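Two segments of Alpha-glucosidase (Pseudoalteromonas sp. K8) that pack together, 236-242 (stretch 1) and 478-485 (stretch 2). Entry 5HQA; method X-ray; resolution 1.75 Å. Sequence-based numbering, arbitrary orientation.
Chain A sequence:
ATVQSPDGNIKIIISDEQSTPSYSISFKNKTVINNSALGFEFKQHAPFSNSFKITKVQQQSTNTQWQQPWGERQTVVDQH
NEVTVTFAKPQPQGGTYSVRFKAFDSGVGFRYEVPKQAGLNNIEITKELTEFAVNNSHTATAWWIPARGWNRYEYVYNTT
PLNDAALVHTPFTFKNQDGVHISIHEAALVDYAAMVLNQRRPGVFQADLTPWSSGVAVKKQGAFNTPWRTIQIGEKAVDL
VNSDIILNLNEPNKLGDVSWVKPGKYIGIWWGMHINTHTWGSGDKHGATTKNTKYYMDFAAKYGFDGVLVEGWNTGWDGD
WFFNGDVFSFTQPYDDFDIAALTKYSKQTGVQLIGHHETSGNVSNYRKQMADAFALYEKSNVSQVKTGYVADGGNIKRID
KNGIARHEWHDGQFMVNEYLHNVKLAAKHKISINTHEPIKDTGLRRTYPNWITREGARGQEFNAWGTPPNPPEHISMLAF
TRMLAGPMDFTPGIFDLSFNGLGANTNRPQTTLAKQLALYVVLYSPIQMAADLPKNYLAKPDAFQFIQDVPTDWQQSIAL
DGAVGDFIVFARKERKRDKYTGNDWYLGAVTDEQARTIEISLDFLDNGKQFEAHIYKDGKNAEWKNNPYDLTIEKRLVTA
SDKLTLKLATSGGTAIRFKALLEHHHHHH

Stretch 1, residues 236-242: KAVDLVN
Stretch 2 478-485: LAFTRMLA

Segments far apart in sequence can pack through apolar contacts without a hydrogen bond between them, and this contact in an alpha-glucosidase is a compact example: no hydrogen bond crosses it, and the 273 Å² buried is mostly the work of Phe 480, Leu 484 and Val 241. Stretch 1 is a short helix over residues 237-241. At its start the N of Lys 236 donates to Asp 239 OD2 (3.1 Å), and Asp 239 N returns to Lys 236 O (2.9 Å); at its other end Asn 242, at phi/psi -80/13, is the first residue to leave helical values, though its N still reaches Val 238 O at 3.0 Å.

Stretch 2 opens with a type I turn from Leu 478 to Thr 481, closed by Thr 481 N to Leu 478 O at 3.1 Å. Phe 480 sits within it at phi/psi -114/10, and a weakly bonded helix follows from about Arg 482.

Phe 480 covers the most surface. Its CA-to-CB bond points sideways, but chi1 -59° (m) and chi2 -86° bring the ring end nearer to the helix. Its CE1 lies 3.6 Å from Ala 237 CB, while Val 238 N approaches the ring edge, 4.0 Å from CE1. Ala 237 points toward stretch 2.

Val 241, with chi1 172° (t), sends CG2 to 3.6 Å from Phe 480 CD1 and also 3.6 Å from the carbonyl O of Ala 479. The same CG2 is 4.0 Å from Leu 484 CD2, so one methyl lies against both Phe 480 and Leu 484.

Leu 484 completes the packing in the mt rotamer (chi1 -57°, chi2 -175°). Leu 484 CA lies 6.1 Å from Val 241 CA, the closest CA pair across the stretches. Its CD2 is 3.8 Å from both Val 241 CA and Leu 240 O, and its CD1 is 4.1 Å from Leu 240 CB.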

ATOM      1  N   LYS A 236       9.599  17.214   8.474  1.00 15.45           N
ATOM      2  CA  LYS A 236      10.221  16.816   7.221  1.00 15.73           C
ATOM      3  C   LYS A 236       9.358  15.769   6.533  1.00 14.86           C
ATOM      4  O   LYS A 236       8.663  14.988   7.187  1.00 14.38           O
ATOM      5  CB  LYS A 236      11.620  16.220   7.443  1.00 19.00           C
ATOM      6  CG  LYS A 236      12.615  17.120   8.101  1.00 22.79           C
ATOM      7  CD  LYS A 236      13.873  16.327   8.435  1.00 29.77           C
ATOM      8  CE  LYS A 236      14.958  17.227   9.011  1.00 38.67           C
ATOM      9  NZ  LYS A 236      15.269  18.363   8.094  0.29 38.15           N
ATOM     10  N   ALA A 237       9.444  15.732   5.201  1.00 11.37           N
ATOM     11  CA  ALA A 237       8.714  14.712   4.458  1.00 11.41           C
ATOM     12  C   ALA A 237       9.050  13.305   4.956  1.00 12.31           C
ATOM     13  O   ALA A 237       8.150  12.476   5.141  1.00 13.46           O
ATOM     14  CB  ALA A 237       9.011  14.851   2.967  1.00 11.07           C
ATOM     15  N   VAL A 238      10.334  13.020   5.214  1.00 11.76           N
ATOM     16  CA  VAL A 238      10.680  11.667   5.649  1.00 12.21           C
ATOM     17  C   VAL A 238      10.135  11.344   7.035  1.00 13.17           C
ATOM     18  O   VAL A 238      10.064  10.163   7.402  1.00 13.78           O
ATOM     19  CB  VAL A 238      12.202  11.406   5.627  1.00 11.70           C
ATOM     20  CG1 VAL A 238      12.726  11.441   4.194  1.00 11.93           C
ATOM     21  CG2 VAL A 238      12.949  12.395   6.518  1.00 12.52           C
ATOM     22  N   ASP A 239       9.749  12.352   7.828  1.00 11.54           N
ATOM     23  CA  ASP A 239       9.133  12.040   9.114  1.00 12.76           C
ATOM     24  C   ASP A 239       7.784  11.360   8.932  1.00 14.68           C
ATOM     25  O   ASP A 239       7.360  10.589   9.797  1.00 16.58           O
ATOM     26  CB  ASP A 239       8.972  13.300   9.965  1.00 14.16           C
ATOM     27  CG  ASP A 239      10.303  13.901  10.378  1.00 22.25           C
ATOM     28  OD1 ASP A 239      11.315  13.164  10.422  1.00 21.21           O
ATOM     29  OD2 ASP A 239      10.336  15.116  10.663  1.00 23.66           O
ATOM     30  N   LEU A 240       7.093  11.638   7.821  1.00 11.75           N
ATOM     31  CA  LEU A 240       5.887  10.880   7.505  1.00 10.97           C
ATOM     32  C   LEU A 240       6.229   9.427   7.218  1.00 12.93           C
ATOM     33  O   LEU A 240       5.532   8.511   7.669  1.00 13.36           O
ATOM     34  CB  LEU A 240       5.178  11.484   6.289  1.00 13.53           C
ATOM     35  CG  LEU A 240       4.779  12.959   6.320  1.00 16.99           C
ATOM     36  CD1 LEU A 240       4.080  13.330   5.016  1.00 14.43           C
ATOM     37  CD2 LEU A 240       3.889  13.224   7.501  1.00 16.89           C
ATOM     38  N   VAL A 241       7.293   9.207   6.449  1.00 11.28           N
ATOM     39  CA  VAL A 241       7.648   7.860   6.020  1.00 11.74           C
ATOM     40  C   VAL A 241       8.047   6.997   7.216  1.00 14.20           C
ATOM     41  O   VAL A 241       7.616   5.843   7.337  1.00 14.83           O
ATOM     42  CB  VAL A 241       8.768   7.934   4.966  1.00 11.18           C
ATOM     43  CG1 VAL A 241       9.285   6.554   4.657  1.00 11.38           C
ATOM     44  CG2 VAL A 241       8.262   8.628   3.697  1.00 10.13           C
ATOM     45  N   ASN A 242       8.855   7.542   8.123  1.00 11.28           N
ATOM     46  CA  ASN A 242       9.456   6.753   9.198  1.00 13.47           C
ATOM     47  C   ASN A 242       8.517   6.494  10.380  1.00 18.09           C
ATOM     48  O   ASN A 242       8.977   6.031  11.422  1.00 28.70           O
ATOM     49  CB  ASN A 242      10.737   7.440   9.676  1.00 12.86           C
ATOM     50  CG  ASN A 242      11.819   7.393   8.628  1.00 15.21           C
ATOM     51  OD1 ASN A 242      11.943   6.399   7.907  1.00 14.41           O
ATOM     52  ND2 ASN A 242      12.599   8.464   8.518  1.00 13.52           N
ATOM     53  N   LEU A 478       4.716   8.302  -5.036  1.00 10.79           N
ATOM     54  CA  LEU A 478       4.253   7.130  -4.296  1.00 10.35           C
ATOM     55  C   LEU A 478       4.862   7.066  -2.907  1.00 10.65           C
ATOM     56  O   LEU A 478       4.173   6.747  -1.930  1.00 10.56           O
ATOM     57  CB  LEU A 478       4.600   5.842  -5.056  1.00  9.79           C
ATOM     58  CG  LEU A 478       3.841   5.549  -6.356  1.00 11.33           C
ATOM     59  CD1 LEU A 478       4.397   4.267  -6.998  1.00  9.63           C
ATOM     60  CD2 LEU A 478       2.340   5.425  -6.106  1.00 13.20           C
ATOM     61  N   ALA A 479       6.158   7.366  -2.804  1.00 10.44           N
ATOM     62  CA  ALA A 479       6.878   7.163  -1.549  1.00 10.02           C
ATOM     63  C   ALA A 479       6.293   7.973  -0.399  1.00 10.11           C
ATOM     64  O   ALA A 479       6.451   7.587   0.762  1.00 12.49           O
ATOM     65  CB  ALA A 479       8.356   7.514  -1.724  1.00  9.88           C
ATOM     66  N   PHE A 480       5.631   9.096  -0.687  1.00  8.70           N
ATOM     67  CA  PHE A 480       5.097   9.958   0.362  1.00  9.67           C
ATOM     68  C   PHE A 480       3.575  10.006   0.348  1.00 12.18           C
ATOM     69  O   PHE A 480       2.969  10.832   1.048  1.00 10.22           O
ATOM     70  CB  PHE A 480       5.672  11.373   0.238  1.00  9.27           C
ATOM     71  CG  PHE A 480       7.174  11.427   0.323  1.00  9.77           C
ATOM     72  CD1 PHE A 480       7.810  11.502   1.557  1.00 10.12           C
ATOM     73  CD2 PHE A 480       7.952  11.405  -0.833  1.00 10.88           C
ATOM     74  CE1 PHE A 480       9.189  11.544   1.642  1.00 10.69           C
ATOM     75  CE2 PHE A 480       9.340  11.451  -0.764  1.00 10.05           C
ATOM     76  CZ  PHE A 480       9.961  11.526   0.475  1.00 11.65           C
ATOM     77  N   THR A 481       2.943   9.143  -0.435  1.00 10.12           N
ATOM     78  CA  THR A 481       1.494   9.089  -0.473  1.00  8.99           C
ATOM     79  C   THR A 481       1.062   7.637  -0.305  1.00  9.89           C
ATOM     80  O   THR A 481       0.905   7.159   0.823  1.00 11.37           O
ATOM     81  CB  THR A 481       0.979   9.700  -1.786  1.00 11.08           C
ATOM     82  OG1 THR A 481       1.581   9.027  -2.903  1.00 11.32           O
ATOM     83  CG2 THR A 481       1.321  11.195  -1.866  1.00  9.97           C
ATOM     84  N   ARG A 482       0.909   6.924  -1.426  1.00 10.26           N
ATOM     85  CA  ARG A 482       0.496   5.521  -1.399  1.00  9.14           C
ATOM     86  C   ARG A 482       1.336   4.682  -0.434  1.00 10.12           C
ATOM     87  O   ARG A 482       0.797   3.844   0.301  1.00 10.72           O
ATOM     88  CB  ARG A 482       0.574   4.945  -2.816  1.00  8.49           C
ATOM     89  CG  ARG A 482       0.560   3.426  -2.880  1.00  9.37           C
ATOM     90  CD  ARG A 482      -0.783   2.828  -2.437  1.00 10.55           C
ATOM     91  NE  ARG A 482      -0.732   1.369  -2.540  1.00  9.70           N
ATOM     92  CZ  ARG A 482      -0.140   0.575  -1.651  1.00 10.35           C
ATOM     93  NH1 ARG A 482      -0.123  -0.740  -1.841  1.00 11.60           N
ATOM     94  NH2 ARG A 482       0.428   1.095  -0.565  1.00  8.60           N
ATOM     95  N   MET A 483       2.659   4.884  -0.416  1.00  8.98           N
ATOM     96  CA  MET A 483       3.500   4.010   0.401  1.00  9.66           C
ATOM     97  C   MET A 483       3.353   4.285   1.895  1.00 12.10           C
ATOM     98  O   MET A 483       3.769   3.447   2.705  1.00 11.91           O
ATOM     99  CB  MET A 483       4.971   4.121  -0.012  1.00  8.62           C
ATOM    100  CG  MET A 483       5.250   3.677  -1.450  1.00  8.51           C
ATOM    101  SD  MET A 483       4.508   2.089  -1.927  1.00 12.95           S
ATOM    102  CE  MET A 483       5.428   0.954  -0.890  1.00 10.67           C
ATOM    103  N   LEU A 484       2.771   5.425   2.286  1.00 10.44           N
ATOM    104  CA  LEU A 484       2.453   5.625   3.698  1.00 10.80           C
ATOM    105  C   LEU A 484       1.392   4.644   4.190  1.00 13.03           C
ATOM    106  O   LEU A 484       1.302   4.393   5.399  1.00 14.01           O
ATOM    107  CB  LEU A 484       1.986   7.061   3.944  1.00 10.22           C
ATOM    108  CG  LEU A 484       2.941   8.190   3.534  1.00 11.42           C
ATOM    109  CD1 LEU A 484       2.359   9.533   3.969  1.00 11.27           C
ATOM    110  CD2 LEU A 484       4.339   7.995   4.120  1.00 10.28           C
ATOM    111  N   ALA A 485       0.586   4.085   3.284  1.00 11.64           N
ATOM    112  CA  ALA A 485      -0.453   3.147   3.691  1.00  9.84           C
ATOM    113  C   ALA A 485       0.102   1.767   4.014  1.00 12.57           C
ATOM    114  O   ALA A 485      -0.475   1.065   4.847  1.00 13.92           O
ATOM    115  CB  ALA A 485      -1.525   3.035   2.602  1.00  9.07           C
TER